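Local coordinates for 3-oxoacyl-[acyl-carrier protein] synthase (Thermus thermophilus, PDB 1UB7), which acts as the beta-ketoacyl-ACP synthase III (FabH) of fatty acid synthesis, probably condensing acetyl-CoA with malonyl-ACP to start the chain, at the interface of chains A and B. Sequence-based numbering; all coordinates share one arbitrary frame. Chains: chain A/B, 3-oxoacyl-[acyl-carrier protein] synthase.

Contact 1: the interface of chains A and B. Residues chain A 107-108, 115, 309, 311; chain B 88, 91, 103-104.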
ATOM      1  N   LEU A 107      -2.873  -1.143   1.133  1.00 27.42           N
ATOM      2  CA  LEU A 107      -4.301  -1.095   1.448  1.00 30.68           C
ATOM      3  C   LEU A 107      -5.125  -1.717   0.328  1.00 32.37           C
ATOM      4  O   LEU A 107      -5.166  -1.197  -0.788  1.00 37.62           O
ATOM      5  CB  LEU A 107      -4.755   0.345   1.683  1.00 33.32           C
ATOM      6  CG  LEU A 107      -4.389   0.921   3.044  1.00 31.48           C
ATOM      7  CD1 LEU A 107      -2.895   0.772   3.310  1.00 37.14           C
ATOM      8  CD2 LEU A 107      -4.783   2.352   3.077  1.00 33.41           C
ATOM      9  N   ALA A 108      -5.767  -2.843   0.625  1.00 28.80           N
ATOM     10  CA  ALA A 108      -6.588  -3.545  -0.355  1.00 30.05           C
ATOM     11  C   ALA A 108      -7.709  -4.336   0.345  1.00 36.37           C
ATOM     12  O   ALA A 108      -8.149  -5.378  -0.132  1.00 36.42           O
ATOM     13  CB  ALA A 108      -5.712  -4.485  -1.177  1.00 31.21           C
ATOM     14  N   TYR A 115      -2.487 -10.380  -0.974  1.00 25.12           N
ATOM     15  CA  TYR A 115      -1.971  -9.420  -1.947  1.00 24.67           C
ATOM     16  C   TYR A 115      -0.489  -9.198  -1.594  1.00 27.22           C
ATOM     17  O   TYR A 115       0.386  -9.234  -2.463  1.00 24.66           O
ATOM     18  CB  TYR A 115      -2.733  -8.099  -1.825  1.00 28.55           C
ATOM     19  CG  TYR A 115      -3.791  -7.899  -2.875  1.00 35.12           C
ATOM     20  CD1 TYR A 115      -4.792  -8.855  -3.081  1.00 34.45           C
ATOM     21  CD2 TYR A 115      -3.779  -6.767  -3.694  1.00 28.30           C
ATOM     22  CE1 TYR A 115      -5.754  -8.687  -4.079  1.00 34.13           C
ATOM     23  CE2 TYR A 115      -4.738  -6.590  -4.697  1.00 37.10           C
ATOM     24  CZ  TYR A 115      -5.722  -7.555  -4.880  1.00 33.65           C
ATOM     25  OH  TYR A 115      -6.680  -7.376  -5.842  1.00 38.47           O
ATOM     26  N   GLY A 309     -13.472  -3.161  -1.615  1.00 61.59           N
ATOM     27  CA  GLY A 309     -12.804  -2.813  -2.851  1.00 56.18           C
ATOM     28  C   GLY A 309     -13.821  -2.560  -3.945  1.00 53.77           C
ATOM     29  O   GLY A 309     -13.997  -1.415  -4.360  1.00 53.27           O
ATOM     30  N   THR A 311     -12.483  -6.479  -3.481  1.00 45.94           N
ATOM     31  CA  THR A 311     -11.217  -7.163  -3.707  1.00 41.73           C
ATOM     32  C   THR A 311     -11.341  -8.621  -3.290  1.00 40.12           C
ATOM     33  O   THR A 311     -12.096  -8.969  -2.376  1.00 43.34           O
ATOM     34  CB  THR A 311     -10.064  -6.520  -2.856  1.00 48.66           C
ATOM     35  OG1 THR A 311     -10.141  -5.091  -2.932  1.00 45.41           O
ATOM     36  CG2 THR A 311      -8.681  -6.966  -3.366  1.00 36.18           C
TER
ATOM     37  N   ASP B  88      -9.983   0.864  -1.541  1.00 40.24           N
ATOM     38  CA  ASP B  88      -8.735   1.537  -1.852  1.00 40.53           C
ATOM     39  C   ASP B  88      -8.925   2.317  -3.151  1.00 38.19           C
ATOM     40  O   ASP B  88      -9.740   1.963  -4.005  1.00 42.13           O
ATOM     41  CB  ASP B  88      -7.585   0.543  -2.000  1.00 40.39           C
ATOM     42  CG  ASP B  88      -7.906  -0.581  -2.951  1.00 44.96           C
ATOM     43  OD1 ASP B  88      -8.703  -1.460  -2.564  1.00 41.29           O
ATOM     44  OD2 ASP B  88      -7.367  -0.584  -4.084  1.00 47.29           O
ATOM     45  N   ALA B  91      -8.744   0.689  -6.656  1.00 35.28           N
ATOM     46  CA  ALA B  91      -9.924  -0.079  -7.102  1.00 32.97           C
ATOM     47  C   ALA B  91     -10.878   0.865  -7.809  1.00 29.37           C
ATOM     48  O   ALA B  91     -11.514   0.499  -8.794  1.00 39.09           O
ATOM     49  CB  ALA B  91     -10.625  -0.753  -5.914  1.00 28.49           C
ATOM     50  N   ALA B 103      -6.007  -4.553  -7.589  1.00 32.87           N
ATOM     51  CA  ALA B 103      -5.623  -3.204  -7.238  1.00 32.45           C
ATOM     52  C   ALA B 103      -5.377  -2.947  -5.748  1.00 34.00           C
ATOM     53  O   ALA B 103      -5.963  -3.591  -4.880  1.00 34.33           O
ATOM     54  CB  ALA B 103      -6.675  -2.257  -7.754  1.00 36.80           C
ATOM     55  N   TYR B 104      -4.491  -1.996  -5.473  1.00 31.83           N
ATOM     56  CA  TYR B 104      -4.168  -1.610  -4.111  1.00 29.67           C
ATOM     57  C   TYR B 104      -3.447  -0.266  -4.007  1.00 31.76           C
ATOM     58  O   TYR B 104      -2.778   0.200  -4.945  1.00 37.26           O
ATOM     59  CB  TYR B 104      -3.347  -2.724  -3.418  1.00 31.84           C
ATOM     60  CG  TYR B 104      -1.897  -2.865  -3.831  1.00 24.67           C
ATOM     61  CD1 TYR B 104      -0.904  -2.081  -3.247  1.00 25.51           C
ATOM     62  CD2 TYR B 104      -1.510  -3.821  -4.766  1.00 26.30           C
ATOM     63  CE1 TYR B 104       0.444  -2.256  -3.575  1.00 25.54           C
ATOM     64  CE2 TYR B 104      -0.160  -3.996  -5.112  1.00 27.01           C
ATOM     65  CZ  TYR B 104       0.805  -3.213  -4.505  1.00 30.67           C
ATOM     66  OH  TYR B 104       2.130  -3.407  -4.807  1.00 29.98           O
TER
HETATM   67  O   HOH W   1      -8.326  -3.581  -3.992  1.00 38.46           O
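A:Ala108 and B:Tyr104 meet through their beta carbons, the two CB atoms lying 3.7 Å apart at the centre of a patch where the two subunits of the FabH homodimer, a thiolase-like enzyme, bring their copies of strand 102-107 together. Beside them the side chains of A:Tyr115 and B:Tyr104 cross obliquely, their ring planes nearly perpendicular, and CD2 of B:Tyr104 meets the ring of A:Tyr115 at its edge, in plane, 3.9 Å from CD2 of A:Tyr115. B:Tyr104 has CG between its backbone N and carbonyl carbon (chi1 74°), which sends its ring alongside helix 112-125 of chain A. B:Ala103 N also lies at the A:Tyr115 ring edge, in plane, while the carbonyl O of B:Ala103, off that plane, is 3.2 Å from CE2 of A:Tyr115. At the tip, the phenol OH accepts a weak hydrogen bond from B:Ala103 N at 3.4 Å. Replacing A:Tyr115 by an alanine would probably leave a gap beside the B:Tyr104 ring and deprive the B:Ala103 amide of this weak partner. Further out, CB of B:Asp88 is 3.2 Å from O of A:Leu107. The carboxylate OD1 of B:Asp88 reaches water 1 at 2.6 Å. That water also bonds the hydroxyl OG1 of A:Thr311, 2.6 Å away, and the carbonyl O of B:Ala103, so a strand residue of chain A is linked through solvent to two segments of chain B.

Contact 2: the interface of chains A and B. Residues chain A 182, 185, 197-198, 309; chain B 87, 91-92.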
ATOM      1  N   GLY A 182     -14.050  -2.127  -8.168  1.00 51.59           N
ATOM      2  CA  GLY A 182     -14.460  -0.931  -7.453  1.00 49.50           C
ATOM      3  C   GLY A 182     -15.879  -0.440  -7.677  1.00 51.40           C
ATOM      4  O   GLY A 182     -16.320   0.465  -6.968  1.00 51.39           O
ATOM      5  N   ALA A 185     -17.798  -0.503  -4.598  1.00 66.05           N
ATOM      6  CA  ALA A 185     -17.124   0.247  -3.547  1.00 65.55           C
ATOM      7  C   ALA A 185     -18.121   0.719  -2.485  1.00 67.73           C
ATOM      8  O   ALA A 185     -17.757   0.912  -1.321  1.00 61.86           O
ATOM      9  CB  ALA A 185     -16.400   1.445  -4.157  1.00 54.90           C
ATOM     10  N   LEU A 197     -18.116   8.448  -2.975  1.00 83.82           N
ATOM     11  CA  LEU A 197     -17.437   7.559  -3.913  1.00 85.29           C
ATOM     12  C   LEU A 197     -17.710   8.007  -5.353  1.00 86.84           C
ATOM     13  O   LEU A 197     -18.599   8.831  -5.599  1.00 83.88           O
ATOM     14  CB  LEU A 197     -17.901   6.108  -3.709  1.00 82.29           C
ATOM     15  CG  LEU A 197     -17.352   5.371  -2.480  1.00 80.88           C
ATOM     16  CD1 LEU A 197     -18.153   4.105  -2.229  1.00 78.19           C
ATOM     17  CD2 LEU A 197     -15.877   5.051  -2.691  1.00 78.49           C
ATOM     18  N   PRO A 198     -16.935   7.480  -6.321  1.00 86.93           N
ATOM     19  CA  PRO A 198     -17.075   7.810  -7.743  1.00 88.74           C
ATOM     20  C   PRO A 198     -18.484   7.655  -8.326  1.00 87.60           C
ATOM     21  O   PRO A 198     -18.825   8.332  -9.298  1.00 88.02           O
ATOM     22  CB  PRO A 198     -16.063   6.880  -8.409  1.00 87.83           C
ATOM     23  CG  PRO A 198     -14.968   6.844  -7.401  1.00 90.54           C
ATOM     24  CD  PRO A 198     -15.735   6.651  -6.103  1.00 88.91           C
ATOM     25  N   GLY A 309     -13.472  -3.161  -1.615  1.00 61.59           N
ATOM     26  CA  GLY A 309     -12.804  -2.813  -2.851  1.00 56.18           C
ATOM     27  C   GLY A 309     -13.821  -2.560  -3.945  1.00 53.77           C
ATOM     28  O   GLY A 309     -13.997  -1.415  -4.360  1.00 53.27           O
TER
ATOM     29  N   PRO B  87     -13.087   1.407   0.317  1.00 45.42           N
ATOM     30  CA  PRO B  87     -12.289   0.785  -0.744  1.00 47.88           C
ATOM     31  C   PRO B  87     -10.983   1.545  -0.996  1.00 45.09           C
ATOM     32  O   PRO B  87     -10.883   2.729  -0.679  1.00 45.35           O
ATOM     33  CB  PRO B  87     -13.217   0.865  -1.946  1.00 47.93           C
ATOM     34  CG  PRO B  87     -13.889   2.197  -1.732  1.00 48.20           C
ATOM     35  CD  PRO B  87     -14.231   2.142  -0.260  1.00 44.98           C
ATOM     36  N   ALA B  91      -8.744   0.689  -6.656  1.00 35.28           N
ATOM     37  CA  ALA B  91      -9.924  -0.079  -7.102  1.00 32.97           C
ATOM     38  C   ALA B  91     -10.878   0.865  -7.809  1.00 29.37           C
ATOM     39  O   ALA B  91     -11.514   0.499  -8.794  1.00 39.09           O
ATOM     40  CB  ALA B  91     -10.625  -0.753  -5.914  1.00 28.49           C
ATOM     41  N   LEU B  92     -10.970   2.090  -7.305  1.00 24.71           N
ATOM     42  CA  LEU B  92     -11.818   3.080  -7.939  1.00 27.31           C
ATOM     43  C   LEU B  92     -11.240   3.347  -9.330  1.00 32.77           C
ATOM     44  O   LEU B  92     -11.982   3.512 -10.298  1.00 37.85           O
ATOM     45  CB  LEU B  92     -11.844   4.370  -7.121  1.00 23.96           C
ATOM     46  CG  LEU B  92     -12.280   4.195  -5.665  1.00 33.67           C
ATOM     47  CD1 LEU B  92     -12.330   5.552  -4.958  1.00 30.68           C
ATOM     48  CD2 LEU B  92     -13.655   3.502  -5.642  1.00 33.74           C
TER
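The carbonyl oxygen O of A:Gly309 is approached by carbon from chain B, lying 3.4 Å from CB of B:Pro87 in the pyrrolidine ring and also against the methyl of B:Ala91. A second backbone oxygen, O of B:Ala91, sits 3.5 Å from CA of A:Gly182, where the lack of a side chain probably helps the backbones approach. Between these backbone contacts the patch is a hydrophobic interlock. B:Pro87 turns the CG corner of its ring toward two side chains of chain A, 3.6 Å from CB of A:Ala185 and equally near CD2 of A:Leu197. B:Leu92 fills the neighbouring position and hides 54 Å² of its surface. Its CG is anti to its own carbonyl carbon (chi1 -56°), which carries both methyls away from the helix and into chain A. Both methyls touch A:Pro198, CD1 of B:Leu92 lying 3.8 Å from CD of that proline. CD2 of B:Leu92 goes on to A:Ala185, 3.7 Å from its CB, and to CD2 of A:Leu197, whose side chain it meets at about a right angle. The contacts on both branches are likely to hinder rotation of the leucine. In the fold, B:Leu92 projects from helix 89-96, with B:Pro87 in the loop just ahead of it; together they pack against the 3-10 helix 182-184 of chain A and its following residue, the loop at 197-198 and the loop before strand 311-318.

Contact 3: the interface of chains A and B. Residues chain A 185, 188-190, 197, 203; chain B 84, 86-87.
B:Phe86 lays its ring along the backbone of A:Tyr189 and A:His190 in a short antiparallel beta bridge across the FabH dimer. From CB, the side chain leaves with CG between the backbone N and carbonyl carbon (chi1 51°), setting the ring beside strand 188-191 of chain A. CD2 comes first to A:Tyr189, 3.6 Å from its CA, and CE2 follows at the carbonyl carbon of the same residue. The tip, CZ, rests 3.6 Å from CB of A:His190, with CE1 next to it. The backbone N of A:His190 stands above one ring face, offset toward the rim, and donates to the carbonyl O of B:Phe86 at 2.9 Å. The bond arrives nearly along the C=O axis, at 167°. A cis peptide leads from B:Phe86 to B:Pro87, and places the proline CD 3.3 Å from CB of A:Tyr189. Across the bridge, the methyl CB of B:Ala84 lies 3.3 Å from the carbonyl O of A:His190, and the sulfur SD of A:Met203 approaches the same methyl from another direction, 4.0 Å from CB of B:Ala84. In FabH enzymes a phenylalanine from the partner subunit commonly borders the acyl pocket, a role that B:Phe86 may fill.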
ATOM      1  N   ALA A 185     -17.798  -0.503  -4.598  1.00 66.05           N
ATOM      2  CA  ALA A 185     -17.124   0.247  -3.547  1.00 65.55           C
ATOM      3  C   ALA A 185     -18.121   0.719  -2.485  1.00 67.73           C
ATOM      4  O   ALA A 185     -17.757   0.912  -1.321  1.00 61.86           O
ATOM      5  CB  ALA A 185     -16.400   1.445  -4.157  1.00 54.90           C
ATOM      6  N   LEU A 188     -19.031  -1.717   0.899  1.00 78.20           N
ATOM      7  CA  LEU A 188     -18.209  -1.802   2.102  1.00 78.25           C
ATOM      8  C   LEU A 188     -17.183  -0.670   2.059  1.00 77.11           C
ATOM      9  O   LEU A 188     -16.435  -0.548   1.087  1.00 76.52           O
ATOM     10  CB  LEU A 188     -17.506  -3.170   2.166  1.00 72.58           C
ATOM     11  CG  LEU A 188     -16.588  -3.490   3.356  1.00 68.34           C
ATOM     12  CD1 LEU A 188     -17.319  -3.285   4.682  1.00 64.25           C
ATOM     13  CD2 LEU A 188     -16.099  -4.920   3.227  1.00 66.08           C
ATOM     14  N   TYR A 189     -17.154   0.155   3.108  1.00 78.11           N
ATOM     15  CA  TYR A 189     -16.231   1.286   3.162  1.00 74.02           C
ATOM     16  C   TYR A 189     -16.188   2.064   4.489  1.00 73.67           C
ATOM     17  O   TYR A 189     -16.964   1.826   5.417  1.00 69.67           O
ATOM     18  CB  TYR A 189     -16.570   2.267   2.025  1.00 74.63           C
ATOM     19  CG  TYR A 189     -17.971   2.849   2.113  1.00 77.77           C
ATOM     20  CD1 TYR A 189     -18.307   3.768   3.116  1.00 75.51           C
ATOM     21  CD2 TYR A 189     -18.975   2.448   1.225  1.00 78.06           C
ATOM     22  CE1 TYR A 189     -19.600   4.268   3.237  1.00 77.68           C
ATOM     23  CE2 TYR A 189     -20.275   2.942   1.338  1.00 78.45           C
ATOM     24  CZ  TYR A 189     -20.580   3.850   2.348  1.00 78.40           C
ATOM     25  OH  TYR A 189     -21.861   4.337   2.479  1.00 73.86           O
ATOM     26  N   HIS A 190     -15.247   3.002   4.538  1.00 74.90           N
ATOM     27  CA  HIS A 190     -15.025   3.915   5.654  1.00 77.21           C
ATOM     28  C   HIS A 190     -14.127   5.008   5.067  1.00 79.15           C
ATOM     29  O   HIS A 190     -12.931   4.795   4.832  1.00 78.93           O
ATOM     30  CB  HIS A 190     -14.317   3.225   6.829  1.00 73.56           C
ATOM     31  CG  HIS A 190     -13.975   4.157   7.955  1.00 71.71           C
ATOM     32  ND1 HIS A 190     -13.024   5.150   7.840  1.00 67.77           N
ATOM     33  CD2 HIS A 190     -14.476   4.264   9.210  1.00 69.90           C
ATOM     34  CE1 HIS A 190     -12.954   5.826   8.972  1.00 68.28           C
ATOM     35  NE2 HIS A 190     -13.825   5.309   9.821  1.00 70.33           N
ATOM     36  N   LEU A 197     -18.116   8.448  -2.975  1.00 83.82           N
ATOM     37  CA  LEU A 197     -17.437   7.559  -3.913  1.00 85.29           C
ATOM     38  C   LEU A 197     -17.710   8.007  -5.353  1.00 86.84           C
ATOM     39  O   LEU A 197     -18.599   8.831  -5.599  1.00 83.88           O
ATOM     40  CB  LEU A 197     -17.901   6.108  -3.709  1.00 82.29           C
ATOM     41  CG  LEU A 197     -17.352   5.371  -2.480  1.00 80.88           C
ATOM     42  CD1 LEU A 197     -18.153   4.105  -2.229  1.00 78.19           C
ATOM     43  CD2 LEU A 197     -15.877   5.051  -2.691  1.00 78.49           C
ATOM     44  N   MET A 203     -20.225   8.957   1.962  1.00 97.54           N
ATOM     45  CA  MET A 203     -19.627   8.215   3.072  1.00100.82           C
ATOM     46  C   MET A 203     -19.740   8.987   4.395  1.00104.05           C
ATOM     47  O   MET A 203     -19.614  10.216   4.425  1.00102.46           O
ATOM     48  CB  MET A 203     -18.148   7.909   2.779  1.00 98.68           C
ATOM     49  CG  MET A 203     -17.901   6.932   1.623  1.00 95.40           C
ATOM     50  SD  MET A 203     -16.142   6.484   1.391  1.00 86.08           S
ATOM     51  CE  MET A 203     -15.638   7.695   0.163  1.00 84.36           C
TER
ATOM     52  N   ALA B  84     -10.513   6.920   0.934  1.00 43.83           N
ATOM     53  CA  ALA B  84     -10.977   6.108   2.056  1.00 50.76           C
ATOM     54  C   ALA B  84      -9.939   5.069   2.488  1.00 54.34           C
ATOM     55  O   ALA B  84      -8.983   4.779   1.757  1.00 50.34           O
ATOM     56  CB  ALA B  84     -12.291   5.393   1.669  1.00 47.22           C
ATOM     57  N   PHE B  86     -10.817   2.152   2.907  1.00 59.93           N
ATOM     58  CA  PHE B  86     -11.363   1.098   2.054  1.00 54.32           C
ATOM     59  C   PHE B  86     -12.744   1.587   1.601  1.00 52.25           C
ATOM     60  O   PHE B  86     -13.484   2.178   2.385  1.00 56.31           O
ATOM     61  CB  PHE B  86     -11.446  -0.267   2.785  1.00 57.67           C
ATOM     62  CG  PHE B  86     -12.140  -0.230   4.130  1.00 62.37           C
ATOM     63  CD1 PHE B  86     -11.496   0.286   5.257  1.00 63.34           C
ATOM     64  CD2 PHE B  86     -13.431  -0.754   4.279  1.00 63.78           C
ATOM     65  CE1 PHE B  86     -12.124   0.279   6.515  1.00 65.24           C
ATOM     66  CE2 PHE B  86     -14.067  -0.767   5.529  1.00 63.27           C
ATOM     67  CZ  PHE B  86     -13.410  -0.250   6.650  1.00 61.08           C
ATOM     68  N   PRO B  87     -13.087   1.407   0.317  1.00 45.42           N
ATOM     69  CA  PRO B  87     -12.289   0.785  -0.744  1.00 47.88           C
ATOM     70  C   PRO B  87     -10.983   1.545  -0.996  1.00 45.09           C
ATOM     71  O   PRO B  87     -10.883   2.729  -0.679  1.00 45.35           O
ATOM     72  CB  PRO B  87     -13.217   0.865  -1.946  1.00 47.93           C
ATOM     73  CG  PRO B  87     -13.889   2.197  -1.732  1.00 48.20           C
ATOM     74  CD  PRO B  87     -14.231   2.142  -0.260  1.00 44.98           C
TER

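The three contacts are neighbouring parts of one two-fold symmetric interface, each with a twin in which the chains are exchanged. The C-alpha centres of contact 1 and contact 2 are about 9 Å apart, and the two share A:Gly309 and B:Ala91. Contact 2 and contact 3 lie about 6 Å apart and share A:Ala185, A:Leu197 and B:Pro87; contact 1 and contact 3 are about 11 Å apart. Chain B brings its 84-92 stretch to all three, and contact 1 adds strand 102-107. Contact 1 is centred about 13 Å from A:His246, a predicted active-site residue; the structure alone does not show whether pairing affects catalysis.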